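Local atomic coordinates of 4-aminobutyrate transaminase (Acinetobacter baumannii, PDB entry 6WOP), a protein that probably catalyses the pyridoxal 5'-phosphate-dependent transfer of the amino group of 4-aminobutyrate to 2-oxoglutarate, giving succinate semialdehyde and glutamate. Residues T72-T77 and T82-Y87; T111-V116 and F144-M149; T335-Q340 and T348-L353. One frame throughout, in Å; residues are numbered along the deposited sequence.

Contact 1 of 3, residues T72-T77 and T82-Y87; sequences TKFTHT and TPYESY
The hydroxyl of T77 donates to the backbone carbonyl of T82, with OG1 only 2.6 Å from T82 O. The donor lies in the carbonyl plane at a C=O...donor angle of 153°. The first torsion explains the aim: with chi1 at 64°, OG1 sits between the backbone N and the carbonyl carbon of its own residue and points toward the other segment, while the methyl CG2 stays beside the backbone N. The short beta-hydroxyl of threonine suits the place, bringing the donor close to T82 O while CB lies 4.0 Å from T82 CB. The same OG1 passes the Y84 ring obliquely, 3.3 Å from CE1, the two side chains running past each other in opposite directions.

Three residues earlier, F74 offers the rim of its ring. A chi1 of 57° swings that ring toward Y84, and its CZ comes within 3.8 Å of Y84 CB, which lies at the ring edge near the ring plane. The polar end of Y84 has its main partner outside the segments: OH bonds to G301 O, and only weakly to a water that links it to T77 N. A second water joins T77 O to T82 OG1, 2.9 Å from that hydroxyl.

These residues lie in the loop between helices 61-71 and 85-97, with Y84 as N-cap of the latter, against the second subunit, whose W26 packs on T82 and P83. The chemistry is that of a buried loop just before a helix: one hydroxyl bond and two waters serve backbone polar groups, and the F74 edge and the Y84 side chain pack beside them.

Contact 2 of 3, residues T111-V116 and F144-M149; sequences TGAEAV and FMTMAM
V116 lays its CG1 methyl against two side chains of the crossing helix, meeting M149 CE at 3.6 Å and T146 CG2 at 4.0 Å. With chi1 at 179°, CG1 stands anti to the backbone N and points across the gap. V116 and M149 approach tip to tip, the methionine chain being bent at its last torsion so that the terminal methyl leads and SD trails. A slender, flexible thioether is well suited to filling such a place, and M149 also packs on H140 and V120.

T146 presents two different branches. Its methyl CG2 rests 3.7 Å from A113 O, whereas OG1 faces A113 CB and makes its hydrogen bond to S143 OG. The small alanine lets the threonine come close to the backbone, and no hydrogen bond joins the two segments. The short helix segments cross at 82°, almost perpendicular, with axes 9.8 Å apart, so only a few side chains meet.

Helix 112-127 begins beside this packing with a capping box. T111 OG1 accepts from E114 N at 3.0 Å, and E114 OE1, which also accepts from T110 N, accepts in return from T111 N, on the anti side and 23° out of the carboxylate plane. The next two amides, G112 N and A113 N, hold a tartrate that probably came from the crystallisation liquor. In class-III aminotransferases this helix start commonly binds the cofactor phosphate, and the tartrate is consistent with an anion site here. On the far helix, F144 N bonds to E117 of the second subunit. The contact is mainly van der Waals, and its chemistry implies weakly directional packing beside a helix start that probably serves as an anion site.

Contact 3 of 3, residues T335-Q340 and T348-L353; sequences TLKDIQ and TDIRAL
I350 drives its CD1 methyl into the helix surface, 3.6 Å from L336 CB and equally near L336 O, so that it touches side chain and backbone of one residue at once. K337, the next residue on the helix, adds CG at 3.8 Å, its side chain and that of I350 crossing at about a right angle. I350 also uses its other branch, CG2, which comes within 4.1 Å of L336 CD1. Because chi1 is -63°, the CG1-CD1 arm lies beside the backbone N and CG2 stands anti to it, spreading the branched residue over the leucine. A beta-branched residue suits a strand, and L336 also packs on V357 and V359 of the adjoining strand and on L411.

Helix 321-342 covers the edge strand 347-353 of the mixed sheet, running antiparallel to it (176°) with short-segment axes 9.6 Å apart, while helix 401-416 also packs on this helix, through T335, L336 and I339. Such a helix-on-sheet layer is consistent with the small domain of a fold-type I, class-III aminotransferase. T348 and D349 both face E360 on the adjoining strand, forming a classic beta bulge.

Toward the start of the strand the grip thins. Q340, extended beyond CG, lays OE1 3.9 Å from I350 CD1, and its NE2 donates to a water 3.1 Å away, which makes only a weak bond to T348 O. K337 is exposed, its bent chain leaving the aliphatic part on I350 and the ammonium beyond. On the face of the strand turned from the helix, D349 OD2 takes R351 NH1 at 2.9 Å in a salt bridge. The carboxylate oxygen lies in the guanidinium plane but is met on its anti side, 33° out of the carboxylate plane, and R351 is also bridged to E360.

The three contacts follow one another along the chain and nowhere touch. Contact 2 adjoins the probable cofactor-phosphate site, the A113 side chain lying about 3 Å from a bound tartrate. Contact 1 has its centre about 26 Å from that of contact 2, with nearest atoms about 11 Å apart, and both border the second subunit, so they share a dimer interface. Contact 3 stands apart on the opposite side of the chain's centre from both, its centre about 31 Å from that of contact 2 and about 45 Å from that of contact 1. No other chain of the assembly touches its segments; it belongs to the mixed sheet built from both ends of the chain, with 347-353 an edge strand within the chain.

Contact 1 of 3, residues T72-T77 and T82-Y87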
loop_
_atom_site.group_PDB
_atom_site.type_symbol
_atom_site.label_atom_id
_atom_site.label_comp_id
_atom_site.label_asym_id
_atom_site.label_seq_id
_atom_site.Cartn_x
_atom_site.Cartn_y
_atom_site.Cartn_z
ATOM N N THR A 72 38.911 -23.191 10.954
ATOM C CA THR A 72 39.515 -24.455 10.568
ATOM C C THR A 72 38.456 -25.484 10.191
ATOM O O THR A 72 38.797 -26.585 9.766
ATOM C CB THR A 72 40.371 -25.078 11.694
ATOM O OG1 THR A 72 39.506 -25.601 12.694
ATOM C CG2 THR A 72 41.245 -24.064 12.337
ATOM N N LYS A 73 37.189 -25.166 10.343
ATOM C CA LYS A 73 36.137 -26.136 10.080
ATOM C C LYS A 73 35.341 -25.770 8.828
ATOM O O LYS A 73 35.424 -26.486 7.819
ATOM C CB LYS A 73 35.229 -26.239 11.297
ATOM C CG LYS A 73 35.980 -26.788 12.560
ATOM C CD LYS A 73 35.058 -26.742 13.782
ATOM C CE LYS A 73 35.715 -27.266 15.067
ATOM N NZ LYS A 73 34.775 -27.045 16.242
ATOM N N PHE A 74 34.581 -24.681 8.870
ATOM C CA PHE A 74 33.827 -24.196 7.712
ATOM C C PHE A 74 33.300 -22.812 8.052
ATOM O O PHE A 74 33.091 -22.494 9.224
ATOM C CB PHE A 74 32.678 -25.140 7.306
ATOM C CG PHE A 74 31.681 -25.427 8.396
ATOM C CD1 PHE A 74 31.929 -26.420 9.321
ATOM C CD2 PHE A 74 30.516 -24.673 8.516
ATOM C CE1 PHE A 74 31.056 -26.676 10.328
ATOM C CE2 PHE A 74 29.597 -24.955 9.533
ATOM C CZ PHE A 74 29.885 -25.930 10.436
ATOM N N THR A 75 33.117 -21.980 7.022
ATOM C CA THR A 75 32.598 -20.651 7.236
ATOM C C THR A 75 31.191 -20.468 6.712
ATOM O O THR A 75 30.534 -19.507 7.124
ATOM C CB THR A 75 33.467 -19.578 6.566
ATOM O OG1 THR A 75 33.178 -19.548 5.160
ATOM C CG2 THR A 75 34.970 -19.873 6.725
ATOM N N HIS A 76 30.702 -21.352 5.871
ATOM C CA HIS A 76 29.385 -21.160 5.265
ATOM C C HIS A 76 28.946 -22.457 4.602
ATOM O O HIS A 76 29.665 -22.993 3.734
ATOM C CB HIS A 76 29.399 -20.052 4.190
ATOM C CG HIS A 76 28.103 -19.997 3.430
ATOM N ND1 HIS A 76 26.977 -19.337 3.895
ATOM C CD2 HIS A 76 27.764 -20.538 2.235
ATOM C CE1 HIS A 76 26.006 -19.468 3.001
ATOM N NE2 HIS A 76 26.465 -20.188 1.989
ATOM N N THR A 77 27.774 -22.982 5.012
ATOM C CA THR A 77 27.118 -24.064 4.278
ATOM C C THR A 77 25.766 -23.690 3.699
ATOM O O THR A 77 25.272 -24.435 2.838
ATOM C CB THR A 77 26.896 -25.284 5.196
ATOM O OG1 THR A 77 26.000 -24.940 6.269
ATOM C CG2 THR A 77 28.224 -25.808 5.781
ATOM N N THR A 82 22.608 -27.349 4.540
ATOM C CA THR A 82 23.256 -28.276 5.473
ATOM C C THR A 82 23.335 -27.607 6.839
ATOM O O THR A 82 24.062 -26.592 7.000
ATOM C CB THR A 82 24.684 -28.643 4.985
ATOM O OG1 THR A 82 24.608 -29.113 3.634
ATOM C CG2 THR A 82 25.265 -29.746 5.895
ATOM N N PRO A 83 22.661 -28.127 7.843
ATOM C CA PRO A 83 22.673 -27.492 9.156
ATOM C C PRO A 83 23.963 -27.825 9.895
ATOM O O PRO A 83 24.779 -28.662 9.457
ATOM C CB PRO A 83 21.420 -28.118 9.830
ATOM C CG PRO A 83 21.443 -29.590 9.283
ATOM C CD PRO A 83 21.943 -29.424 7.825
ATOM N N TYR A 84 24.153 -27.130 11.012
ATOM C CA TYR A 84 25.308 -27.307 11.878
ATOM C C TYR A 84 24.792 -27.357 13.309
ATOM O O TYR A 84 23.759 -26.763 13.617
ATOM C CB TYR A 84 26.295 -26.152 11.707
ATOM C CG TYR A 84 25.694 -24.926 11.057
ATOM C CD1 TYR A 84 25.348 -24.930 9.712
ATOM C CD2 TYR A 84 25.473 -23.766 11.788
ATOM C CE1 TYR A 84 24.799 -23.811 9.114
ATOM C CE2 TYR A 84 24.925 -22.644 11.198
ATOM C CZ TYR A 84 24.589 -22.672 9.860
ATOM O OH TYR A 84 24.043 -21.556 9.269
ATOM N N GLU A 85 25.500 -28.060 14.184
ATOM C CA GLU A 85 25.057 -28.174 15.571
ATOM C C GLU A 85 25.212 -26.854 16.318
ATOM O O GLU A 85 24.435 -26.579 17.237
ATOM C CB GLU A 85 25.885 -29.298 16.250
ATOM C CG GLU A 85 25.616 -29.455 17.747
ATOM C CD GLU A 85 26.326 -30.668 18.365
ATOM O OE1 GLU A 85 27.176 -31.280 17.697
ATOM O OE2 GLU A 85 26.007 -31.005 19.520
ATOM N N SER A 86 26.223 -26.017 15.967
ATOM C CA SER A 86 26.427 -24.832 16.808
ATOM C C SER A 86 25.217 -23.885 16.760
ATOM O O SER A 86 24.971 -23.122 17.709
ATOM C CB SER A 86 27.659 -24.063 16.348
ATOM O OG SER A 86 27.537 -23.822 14.923
ATOM N N TYR A 87 24.502 -23.884 15.664
ATOM C CA TYR A 87 23.273 -23.081 15.496
ATOM C C TYR A 87 22.149 -23.581 16.432
ATOM O O TYR A 87 21.558 -22.861 17.146
ATOM C CB TYR A 87 22.809 -23.208 14.054
ATOM C CG TYR A 87 21.560 -22.450 13.612
ATOM C CD1 TYR A 87 20.335 -22.692 14.196
ATOM C CD2 TYR A 87 21.595 -21.552 12.543
ATOM C CE1 TYR A 87 19.190 -22.043 13.793
ATOM C CE2 TYR A 87 20.449 -20.895 12.126
ATOM C CZ TYR A 87 19.226 -21.155 12.749
ATOM O OH TYR A 87 18.097 -20.531 12.361
HETATM O O HOH W 1 25.919 -21.155 6.584
HETATM O O HOH W 2 26.056 -27.055 2.124
#

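Contact 2 of 3, residues T111-V116 and F144-M149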
loop_
_atom_site.group_PDB
_atom_site.type_symbol
_atom_site.label_atom_id
_atom_site.label_comp_id
_atom_site.label_asym_id
_atom_site.label_seq_id
_atom_site.Cartn_x
_atom_site.Cartn_y
_atom_site.Cartn_z
ATOM N N THR A 111 21.047 -9.595 9.862
ATOM C CA THR A 111 21.078 -8.201 10.297
ATOM C C THR A 111 20.017 -7.882 11.353
ATOM O O THR A 111 19.011 -8.591 11.514
ATOM C CB THR A 111 20.863 -7.266 9.096
ATOM O OG1 THR A 111 19.543 -7.514 8.601
ATOM C CG2 THR A 111 21.905 -7.520 7.956
ATOM N N GLY A 112 20.223 -6.755 12.040
ATOM C CA GLY A 112 19.203 -6.292 12.975
ATOM C C GLY A 112 17.868 -6.058 12.286
ATOM O O GLY A 112 16.826 -6.471 12.791
ATOM N N ALA A 113 17.895 -5.454 11.102
ATOM C CA ALA A 113 16.636 -5.220 10.350
ATOM C C ALA A 113 15.951 -6.536 9.989
ATOM O O ALA A 113 14.707 -6.651 10.045
ATOM C CB ALA A 113 16.934 -4.417 9.070
ATOM N N GLU A 114 16.743 -7.552 9.583
ATOM C CA GLU A 114 16.160 -8.872 9.306
ATOM C C GLU A 114 15.497 -9.443 10.528
ATOM O O GLU A 114 14.451 -10.082 10.433
ATOM C CB GLU A 114 17.236 -9.870 8.823
ATOM C CG GLU A 114 17.330 -10.056 7.415
ATOM C CD GLU A 114 18.480 -10.961 7.036
ATOM O OE1 GLU A 114 19.389 -11.126 7.816
ATOM O OE2 GLU A 114 18.462 -11.501 5.942
ATOM N N ALA A 115 16.133 -9.326 11.692
ATOM C CA ALA A 115 15.473 -9.845 12.903
ATOM C C ALA A 115 14.125 -9.152 13.133
ATOM O O ALA A 115 13.095 -9.818 13.371
ATOM C CB ALA A 115 16.373 -9.640 14.117
ATOM N N VAL A 116 14.110 -7.820 13.032
ATOM C CA VAL A 116 12.837 -7.077 13.185
ATOM C C VAL A 116 11.847 -7.502 12.104
ATOM O O VAL A 116 10.659 -7.749 12.374
ATOM C CB VAL A 116 13.082 -5.551 13.149
ATOM C CG1 VAL A 116 11.681 -4.808 13.301
ATOM C CG2 VAL A 116 13.938 -5.102 14.341
ATOM N N PHE A 144 12.432 -1.325 3.456
ATOM C CA PHE A 144 11.215 -0.527 3.307
ATOM C C PHE A 144 10.298 -0.774 4.484
ATOM O O PHE A 144 9.821 0.183 5.104
ATOM C CB PHE A 144 10.548 -0.855 1.983
ATOM C CG PHE A 144 11.131 -0.087 0.868
ATOM C CD1 PHE A 144 10.703 1.207 0.647
ATOM C CD2 PHE A 144 12.168 -0.630 0.080
ATOM C CE1 PHE A 144 11.291 1.986 -0.387
ATOM C CE2 PHE A 144 12.726 0.101 -0.928
ATOM C CZ PHE A 144 12.280 1.425 -1.186
ATOM N N MET A 145 10.141 -2.044 4.919
ATOM C CA MET A 145 9.241 -2.202 6.061
ATOM C C MET A 145 9.844 -1.627 7.346
ATOM O O MET A 145 9.116 -1.018 8.154
ATOM C CB MET A 145 8.876 -3.667 6.280
ATOM C CG MET A 145 7.909 -3.924 7.440
ATOM S SD MET A 145 6.474 -2.734 7.454
ATOM C CE MET A 145 5.089 -3.679 6.950
ATOM N N THR A 146 11.153 -1.888 7.630
ATOM C CA THR A 146 11.677 -1.342 8.872
ATOM C C THR A 146 11.874 0.175 8.799
ATOM O O THR A 146 11.866 0.835 9.843
ATOM C CB THR A 146 12.981 -2.108 9.307
ATOM O OG1 THR A 146 13.956 -2.115 8.245
ATOM C CG2 THR A 146 12.618 -3.597 9.564
ATOM N N MET A 147 12.026 0.752 7.605
ATOM C CA MET A 147 12.036 2.216 7.538
ATOM C C MET A 147 10.668 2.773 7.903
ATOM O O MET A 147 10.574 3.826 8.539
ATOM C CB MET A 147 12.363 2.709 6.100
ATOM C CG MET A 147 13.797 2.754 5.805
ATOM S SD MET A 147 13.964 3.596 4.138
ATOM C CE MET A 147 13.537 2.315 2.975
ATOM N N ALA A 148 9.605 2.135 7.422
ATOM C CA ALA A 148 8.257 2.591 7.781
ATOM C C ALA A 148 8.055 2.482 9.284
ATOM O O ALA A 148 7.479 3.359 9.911
ATOM C CB ALA A 148 7.194 1.738 7.042
ATOM N N MET A 149 8.556 1.416 9.889
ATOM C CA MET A 149 8.442 1.256 11.338
ATOM C C MET A 149 9.261 2.295 12.094
ATOM O O MET A 149 8.829 2.784 13.154
ATOM C CB MET A 149 8.904 -0.169 11.709
ATOM C CG MET A 149 7.901 -1.194 11.234
ATOM S SD MET A 149 8.586 -2.921 11.402
ATOM C CE MET A 149 8.571 -3.066 13.211
#

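Contact 3 of 3, residues T335-Q340 and T348-L353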
loop_
_atom_site.group_PDB
_atom_site.type_symbol
_atom_site.label_atom_id
_atom_site.label_comp_id
_atom_site.label_asym_id
_atom_site.label_seq_id
_atom_site.Cartn_x
_atom_site.Cartn_y
_atom_site.Cartn_z
ATOM N N THR A 335 29.490 11.082 37.183
ATOM C CA THR A 335 30.243 12.085 36.431
ATOM C C THR A 335 29.308 13.062 35.703
ATOM O O THR A 335 29.548 14.270 35.690
ATOM C CB THR A 335 31.166 11.379 35.440
ATOM O OG1 THR A 335 32.282 10.884 36.158
ATOM C CG2 THR A 335 31.738 12.310 34.429
ATOM N N LEU A 336 28.247 12.548 35.069
ATOM C CA LEU A 336 27.301 13.428 34.388
ATOM C C LEU A 336 26.608 14.356 35.378
ATOM O O LEU A 336 26.300 15.517 35.054
ATOM C CB LEU A 336 26.279 12.586 33.640
ATOM C CG LEU A 336 26.975 11.765 32.538
ATOM C CD1 LEU A 336 25.916 10.981 31.857
ATOM C CD2 LEU A 336 27.563 12.691 31.546
ATOM N N LYS A 337 26.300 13.854 36.578
ATOM C CA LYS A 337 25.640 14.767 37.528
ATOM C C LYS A 337 26.600 15.841 38.022
ATOM O O LYS A 337 26.214 17.002 38.230
ATOM C CB LYS A 337 25.074 13.975 38.703
ATOM C CG LYS A 337 23.606 13.649 38.493
ATOM C CD LYS A 337 23.283 12.185 38.776
ATOM C CE LYS A 337 22.867 11.980 40.256
ATOM N NZ LYS A 337 22.155 10.650 40.443
ATOM N N ASP A 338 27.885 15.518 38.150
ATOM C CA ASP A 338 28.872 16.539 38.486
ATOM C C ASP A 338 29.001 17.571 37.369
ATOM O O ASP A 338 29.094 18.777 37.633
ATOM C CB ASP A 338 30.218 15.875 38.749
ATOM C CG ASP A 338 31.172 16.794 39.437
ATOM O OD1 ASP A 338 30.724 17.511 40.347
ATOM O OD2 ASP A 338 32.370 16.798 39.085
ATOM N N ILE A 339 29.064 17.101 36.115
ATOM C CA ILE A 339 29.063 18.004 34.963
ATOM C C ILE A 339 27.838 18.908 34.996
ATOM O O ILE A 339 27.929 20.119 34.773
ATOM C CB ILE A 339 29.102 17.192 33.656
ATOM C CG1 ILE A 339 30.504 16.732 33.320
ATOM C CG2 ILE A 339 28.577 18.009 32.496
ATOM C CD1 ILE A 339 30.426 15.693 32.220
ATOM N N GLN A 340 26.657 18.312 35.204
ATOM C CA GLN A 340 25.430 19.100 35.296
ATOM C C GLN A 340 25.526 20.194 36.367
ATOM O O GLN A 340 24.949 21.281 36.197
ATOM C CB GLN A 340 24.244 18.178 35.576
ATOM C CG GLN A 340 22.863 18.852 35.545
ATOM C CD GLN A 340 21.798 17.893 36.005
ATOM O OE1 GLN A 340 22.029 17.056 36.888
ATOM N NE2 GLN A 340 20.625 17.979 35.391
ATOM N N THR A 348 20.268 19.036 30.231
ATOM C CA THR A 348 18.823 19.045 30.477
ATOM C C THR A 348 18.275 17.726 31.000
ATOM O O THR A 348 17.190 17.726 31.599
ATOM C CB THR A 348 18.017 19.380 29.214
ATOM O OG1 THR A 348 18.280 18.397 28.194
ATOM C CG2 THR A 348 18.294 20.760 28.695
ATOM N N ASP A 349 18.972 16.613 30.781
ATOM C CA ASP A 349 18.485 15.315 31.221
ATOM C C ASP A 349 19.675 14.382 31.287
ATOM O O ASP A 349 20.636 14.534 30.531
ATOM C CB ASP A 349 17.441 14.705 30.267
ATOM C CG ASP A 349 16.495 13.684 30.972
ATOM O OD1 ASP A 349 16.677 13.483 32.216
ATOM O OD2 ASP A 349 15.553 13.126 30.294
ATOM N N ILE A 350 19.582 13.405 32.180
ATOM C CA ILE A 350 20.488 12.264 32.240
ATOM C C ILE A 350 19.605 11.025 32.263
ATOM O O ILE A 350 18.690 10.946 33.081
ATOM C CB ILE A 350 21.397 12.312 33.469
ATOM C CG1 ILE A 350 22.324 13.562 33.404
ATOM C CG2 ILE A 350 22.205 11.012 33.526
ATOM C CD1 ILE A 350 23.097 13.955 34.693
ATOM N N ARG A 351 19.798 10.107 31.317
ATOM C CA ARG A 351 18.971 8.907 31.258
ATOM C C ARG A 351 19.863 7.689 31.368
ATOM O O ARG A 351 20.973 7.694 30.839
ATOM C CB ARG A 351 18.176 8.835 29.959
ATOM C CG ARG A 351 17.200 10.026 29.876
ATOM C CD ARG A 351 16.326 9.972 28.636
ATOM N NE ARG A 351 17.000 10.371 27.387
ATOM C CZ ARG A 351 17.117 11.620 26.930
ATOM N NH1 ARG A 351 16.641 12.663 27.631
ATOM N NH2 ARG A 351 17.731 11.825 25.768
ATOM N N ALA A 352 19.371 6.624 31.996
ATOM C CA ALA A 352 20.289 5.512 32.280
ATOM C C ALA A 352 19.512 4.243 32.590
ATOM O O ALA A 352 18.587 4.254 33.422
ATOM C CB ALA A 352 21.175 5.842 33.462
ATOM N N LEU A 353 19.895 3.147 31.950
ATOM C CA LEU A 353 19.581 1.827 32.487
ATOM C C LEU A 353 20.843 0.985 32.344
ATOM O O LEU A 353 21.287 0.764 31.217
ATOM C CB LEU A 353 18.403 1.192 31.753
ATOM C CG LEU A 353 17.964 -0.113 32.420
ATOM C CD1 LEU A 353 17.428 0.146 33.793
ATOM C CD2 LEU A 353 16.922 -0.804 31.530
HETATM O O HOH W 3 17.839 16.679 34.874
#